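Local coordinates for protein single-stranded-DNA-specific exonuclease RecJ (Thermus thermophilus, PDB 2ZXP) that degrades single-stranded DNA exonucleolytically in the 5' to 3' direction, using divalent metal ions such as magnesium or manganese, with no detectable activity on single-stranded RNA, at residues Lys56-Ala61 / Leu171-Ala176; Thr134-Ile139 / Asp159-Gly164. All coordinates share one frame; numbering follows the deposited sequence.

Contact 1. Residues Lys56-Ala61 / Leu171-Ala176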
loop_
_atom_site.group_PDB
_atom_site.type_symbol
_atom_site.label_atom_id
_atom_site.label_comp_id
_atom_site.label_asym_id
_atom_site.label_seq_id
_atom_site.Cartn_x
_atom_site.Cartn_y
_atom_site.Cartn_z
ATOM N N LYS A 56 12.952 -3.776 -22.837
ATOM C CA LYS A 56 13.232 -4.582 -24.010
ATOM C C LYS A 56 12.145 -4.394 -25.082
ATOM O O LYS A 56 10.950 -4.495 -24.796
ATOM C CB LYS A 56 13.313 -6.051 -23.604
ATOM C CG LYS A 56 14.425 -6.810 -24.330
ATOM C CD LYS A 56 13.889 -7.720 -25.418
ATOM C CE LYS A 56 13.287 -8.984 -24.841
ATOM N NZ LYS A 56 13.110 -10.016 -25.917
ATOM N N GLY A 57 12.573 -4.117 -26.313
ATOM C CA GLY A 57 11.631 -3.920 -27.403
ATOM C C GLY A 57 11.235 -2.466 -27.605
ATOM O O GLY A 57 10.669 -2.123 -28.645
ATOM N N LEU A 58 11.541 -1.605 -26.631
ATOM C CA LEU A 58 11.179 -0.188 -26.715
ATOM C C LEU A 58 11.802 0.574 -27.900
ATOM O O LEU A 58 11.108 1.312 -28.605
ATOM C CB LEU A 58 11.523 0.516 -25.399
ATOM C CG LEU A 58 10.894 1.898 -25.173
ATOM C CD1 LEU A 58 9.374 1.761 -25.098
ATOM C CD2 LEU A 58 11.414 2.529 -23.871
ATOM N N ARG A 59 13.100 0.409 -28.123
ATOM C CA ARG A 59 13.775 1.081 -29.236
ATOM C C ARG A 59 13.164 0.633 -30.573
ATOM O O ARG A 59 12.902 1.444 -31.470
ATOM C CB ARG A 59 15.285 0.765 -29.230
ATOM C CG ARG A 59 15.940 0.945 -27.862
ATOM C CD ARG A 59 17.483 0.907 -27.888
ATOM N NE ARG A 59 18.030 -0.422 -28.150
ATOM C CZ ARG A 59 19.332 -0.712 -28.136
ATOM N NH1 ARG A 59 20.227 0.235 -27.872
ATOM N NH2 ARG A 59 19.748 -1.954 -28.374
ATOM N N GLU A 60 12.923 -0.663 -30.698
ATOM C CA GLU A 60 12.368 -1.203 -31.930
ATOM C C GLU A 60 10.968 -0.683 -32.204
ATOM O O GLU A 60 10.649 -0.274 -33.325
ATOM C CB GLU A 60 12.359 -2.738 -31.876
ATOM C CG GLU A 60 11.936 -3.405 -33.195
ATOM C CD GLU A 60 11.854 -4.925 -33.083
ATOM O OE1 GLU A 60 12.645 -5.526 -32.312
ATOM O OE2 GLU A 60 11.004 -5.525 -33.771
ATOM N N ALA A 61 10.127 -0.709 -31.182
ATOM C CA ALA A 61 8.758 -0.232 -31.324
ATOM C C ALA A 61 8.760 1.247 -31.709
ATOM O O ALA A 61 7.940 1.699 -32.506
ATOM C CB ALA A 61 7.988 -0.452 -30.002
ATOM N N LEU A 171 5.730 -7.126 -32.305
ATOM C CA LEU A 171 6.643 -6.395 -31.427
ATOM C C LEU A 171 5.996 -6.372 -30.046
ATOM O O LEU A 171 4.861 -5.918 -29.896
ATOM C CB LEU A 171 6.795 -4.956 -31.904
ATOM C CG LEU A 171 8.182 -4.446 -32.245
ATOM C CD1 LEU A 171 9.217 -5.211 -31.428
ATOM C CD2 LEU A 171 8.414 -4.610 -33.735
ATOM N N VAL A 172 6.705 -6.840 -29.031
ATOM C CA VAL A 172 6.130 -6.861 -27.696
ATOM C C VAL A 172 6.991 -6.097 -26.685
ATOM O O VAL A 172 8.169 -6.402 -26.511
ATOM C CB VAL A 172 5.928 -8.330 -27.239
ATOM C CG1 VAL A 172 7.271 -9.011 -27.072
ATOM C CG2 VAL A 172 5.113 -8.380 -25.960
ATOM N N VAL A 173 6.411 -5.085 -26.043
ATOM C CA VAL A 173 7.145 -4.302 -25.047
ATOM C C VAL A 173 6.544 -4.568 -23.673
ATOM O O VAL A 173 5.430 -4.141 -23.371
ATOM C CB VAL A 173 7.103 -2.805 -25.356
ATOM C CG1 VAL A 173 7.845 -2.044 -24.268
ATOM C CG2 VAL A 173 7.752 -2.548 -26.720
ATOM N N HIS A 174 7.300 -5.269 -22.840
ATOM C CA HIS A 174 6.814 -5.677 -21.528
ATOM C C HIS A 174 7.935 -5.674 -20.477
ATOM O O HIS A 174 8.978 -6.286 -20.670
ATOM C CB HIS A 174 6.241 -7.077 -21.690
ATOM C CG HIS A 174 5.316 -7.493 -20.599
ATOM N ND1 HIS A 174 5.683 -7.496 -19.272
ATOM C CD2 HIS A 174 4.047 -7.963 -20.646
ATOM C CE1 HIS A 174 4.679 -7.953 -18.547
ATOM N NE2 HIS A 174 3.674 -8.243 -19.355
ATOM N N PRO A 175 7.718 -4.987 -19.348
ATOM C CA PRO A 175 8.704 -4.895 -18.262
ATOM C C PRO A 175 9.253 -6.266 -17.873
ATOM O O PRO A 175 10.457 -6.479 -17.841
ATOM C CB PRO A 175 7.909 -4.274 -17.110
ATOM C CG PRO A 175 6.812 -3.540 -17.788
ATOM C CD PRO A 175 6.417 -4.442 -18.925
ATOM N N ALA A 176 8.341 -7.188 -17.579
ATOM C CA ALA A 176 8.694 -8.547 -17.175
ATOM C C ALA A 176 9.536 -9.294 -18.208
ATOM O O ALA A 176 9.990 -10.399 -17.935
ATOM C CB ALA A 176 7.427 -9.346 -16.874
HETATM O O HOH W 1 9.584 -6.713 -23.557
#

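Contact 2. Residues Thr134-Ile139 / Asp159-Gly164. With MN (manganese (II) ion), chain B; MN (manganese (II) ion), chain C.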
loop_
_atom_site.group_PDB
_atom_site.type_symbol
_atom_site.label_atom_id
_atom_site.label_comp_id
_atom_site.label_asym_id
_atom_site.label_seq_id
_atom_site.Cartn_x
_atom_site.Cartn_y
_atom_site.Cartn_z
ATOM N N THR A 134 -1.544 -2.489 -29.121
ATOM C CA THR A 134 -2.350 -2.902 -27.978
ATOM C C THR A 134 -1.772 -2.233 -26.757
ATOM O O THR A 134 -0.558 -2.201 -26.595
ATOM C CB THR A 134 -2.286 -4.415 -27.736
ATOM O OG1 THR A 134 -0.921 -4.800 -27.487
ATOM C CG2 THR A 134 -2.848 -5.160 -28.936
ATOM N N VAL A 135 -2.632 -1.704 -25.900
ATOM C CA VAL A 135 -2.178 -1.038 -24.693
ATOM C C VAL A 135 -2.760 -1.770 -23.492
ATOM O O VAL A 135 -3.942 -2.098 -23.470
ATOM C CB VAL A 135 -2.635 0.449 -24.664
ATOM C CG1 VAL A 135 -2.224 1.099 -23.377
ATOM C CG2 VAL A 135 -2.021 1.195 -25.822
ATOM N N ASP A 136 -1.915 -2.031 -22.505
ATOM C CA ASP A 136 -2.331 -2.714 -21.294
ATOM C C ASP A 136 -2.943 -4.086 -21.597
ATOM O O ASP A 136 -3.774 -4.577 -20.834
ATOM C CB ASP A 136 -3.344 -1.847 -20.547
ATOM C CG ASP A 136 -3.624 -2.343 -19.133
ATOM O OD1 ASP A 136 -4.782 -2.239 -18.705
ATOM O OD2 ASP A 136 -2.700 -2.814 -18.436
ATOM N N CYS A 137 -2.541 -4.703 -22.706
ATOM C CA CYS A 137 -3.071 -6.018 -23.072
ATOM C C CYS A 137 -2.370 -6.617 -24.284
ATOM O O CYS A 137 -1.439 -6.021 -24.844
ATOM C CB CYS A 137 -4.585 -5.943 -23.349
ATOM S SG CYS A 137 -5.093 -5.240 -24.964
ATOM N N GLY A 138 -2.822 -7.808 -24.675
ATOM C CA GLY A 138 -2.256 -8.486 -25.829
ATOM C C GLY A 138 -1.036 -9.349 -25.564
ATOM O O GLY A 138 -0.450 -9.889 -26.498
ATOM N N ILE A 139 -0.630 -9.483 -24.306
ATOM C CA ILE A 139 0.532 -10.309 -24.004
ATOM C C ILE A 139 0.192 -11.791 -24.242
ATOM O O ILE A 139 1.048 -12.563 -24.693
ATOM C CB ILE A 139 1.008 -10.115 -22.534
ATOM C CG1 ILE A 139 2.394 -10.740 -22.338
ATOM C CG2 ILE A 139 0.015 -10.744 -21.573
ATOM C CD1 ILE A 139 3.473 -10.115 -23.206
ATOM N N ASP A 159 2.128 -4.016 -22.760
ATOM C CA ASP A 159 1.287 -4.539 -21.702
ATOM C C ASP A 159 2.178 -4.821 -20.508
ATOM O O ASP A 159 3.397 -4.763 -20.620
ATOM C CB ASP A 159 0.641 -5.836 -22.215
ATOM C CG ASP A 159 -0.444 -6.365 -21.307
ATOM O OD1 ASP A 159 -0.923 -5.622 -20.435
ATOM O OD2 ASP A 159 -0.838 -7.528 -21.477
ATOM N N HIS A 160 1.588 -5.114 -19.362
ATOM C CA HIS A 160 2.409 -5.439 -18.207
ATOM C C HIS A 160 1.823 -6.606 -17.420
ATOM O O HIS A 160 2.449 -7.097 -16.472
ATOM C CB HIS A 160 2.577 -4.220 -17.299
ATOM C CG HIS A 160 1.318 -3.795 -16.617
ATOM N ND1 HIS A 160 1.213 -3.701 -15.247
ATOM C CD2 HIS A 160 0.117 -3.422 -17.113
ATOM C CE1 HIS A 160 0.002 -3.285 -14.930
ATOM N NE2 HIS A 160 -0.683 -3.108 -16.044
ATOM N N HIS A 161 0.632 -7.054 -17.817
ATOM C CA HIS A 161 -0.032 -8.165 -17.129
ATOM C C HIS A 161 0.784 -9.464 -17.118
ATOM O O HIS A 161 1.773 -9.605 -17.834
ATOM C CB HIS A 161 -1.403 -8.448 -17.759
ATOM C CG HIS A 161 -2.379 -7.324 -17.609
ATOM N ND1 HIS A 161 -3.728 -7.532 -17.407
ATOM C CD2 HIS A 161 -2.207 -5.980 -17.645
ATOM C CE1 HIS A 161 -4.344 -6.364 -17.326
ATOM N NE2 HIS A 161 -3.442 -5.406 -17.467
ATOM N N THR A 162 0.365 -10.413 -16.296
ATOM C CA THR A 162 1.055 -11.697 -16.237
ATOM C C THR A 162 1.082 -12.260 -17.669
ATOM O O THR A 162 0.024 -12.535 -18.263
ATOM C CB THR A 162 0.310 -12.682 -15.285
ATOM O OG1 THR A 162 0.333 -12.160 -13.946
ATOM C CG2 THR A 162 0.961 -14.067 -15.316
ATOM N N PRO A 163 2.291 -12.421 -18.249
ATOM C CA PRO A 163 2.475 -12.940 -19.610
ATOM C C PRO A 163 1.996 -14.379 -19.814
ATOM O O PRO A 163 1.108 -14.870 -19.108
ATOM C CB PRO A 163 3.987 -12.817 -19.827
ATOM C CG PRO A 163 4.381 -11.697 -18.935
ATOM C CD PRO A 163 3.586 -12.002 -17.686
ATOM N N GLY A 164 2.596 -15.038 -20.799
ATOM C CA GLY A 164 2.260 -16.415 -21.098
ATOM C C GLY A 164 3.525 -17.248 -21.092
ATOM O O GLY A 164 4.587 -16.771 -20.678
HETATM MN MN MN B . -2.815 -2.416 -16.384
HETATM MN MN MN C . -6.256 -2.780 -17.599
HETATM O O HOH W 2 -5.099 -2.665 -15.342
#

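Contact 1. Residues Lys56-Ala61 / Leu171-Ala176
V173 packs one branch against the start of helix 58-70. With CG1 anti to the backbone N (chi1 178°), CG2 sits beside that N and faces the helix start, 3.5 Å from G57 O and 3.9 Å from A61 CB. The other branch, CG1, meets L58 CD1 at 4.2 Å. L194 and A197 of helix 187-201 also touch L58, and V190 touches V173, so L58, A61 and V173 are buried here among largely apolar side chains. G57 is the N-cap of the helix. It has no side chain, and its CA comes within 5.1 Å of V173 CA. G57 O is taken up by the first turn of the helix, through A61 N at 3.0 Å.

The other side is looser and more open to solvent. E60, exposed and extended beyond CG, slants across L171, but the detail of this approach is doubtful. K56 is exposed too. No direct hydrogen bond joins the two segments. Water 1 bridges them instead: it donates to K56 O at 2.9 Å and accepts from H174 N at 2.8 Å. Helix 58-70 packs on the five-stranded parallel sheet at its 171-173 edge, with A61 also touching I156 of neighbouring strand 154-158, in the alpha/beta manner of the DHH family domain.

Contact 2. Residues Thr134-Ile139 / Asp159-Gly164
The two loops run closest where D136 CA lies 4.1 Å from D159 CA, and they meet again where I139 faces P163. The D136 CB leaves away from the other loop, but CG is anti to the backbone N (chi1 -168°), which carries the carboxylate to the metals. OD2 binds the chain B manganese at 2.1 Å and OD1 binds the chain C manganese at 1.9 Å, so one carboxylate bridges both ions. Water 2 also lies between them, 2.5 Å from each manganese. H160 NE2 completes the link across the loops by binding the chain B ion at 2.3 Å, with D136 OD2 in the plane of its ring, at the edge.

This is the two-metal site of the DHH family, set on loops that follow parallel strands 131-134 and 154-158. D84 and D221 add ligands to the chain B ion, and D80 and D82 to the chain C ion.

H161 NE2 donates to D136 OD2 at 2.9 Å. The bond is bent (131°) and comes from above the carboxylate plane, which stands 67° from the ring. D159 lies beside the C137 backbone, although the position of its OD1 is doubtful. D159 OD2 accepts a weak bond from I139 N at 3.4 Å. The I139 side chain crosses that of D159 at about a right angle, and its CG1 packs on P163 CB.

From the N terminus, the chain first passes 56-61, at the start of helix 58-70. It then builds four strands of the five-stranded parallel sheet before 171-176 returns to this helix. Contact 1 closes that long loop. Contact 2 is nested inside it. Loop 134-139 comes after strand 131-134. Loop 159-164 comes after strand 154-158. Only 19 residues lie between these two loops. The contacts do not cross. Their centres are 11 Å apart, and they touch through H174, whose NE2 probably donates to H161 O at 2.8 Å. H174, just after edge strand 171-173, thus ties that strand to the loop that carries manganese ligand H160.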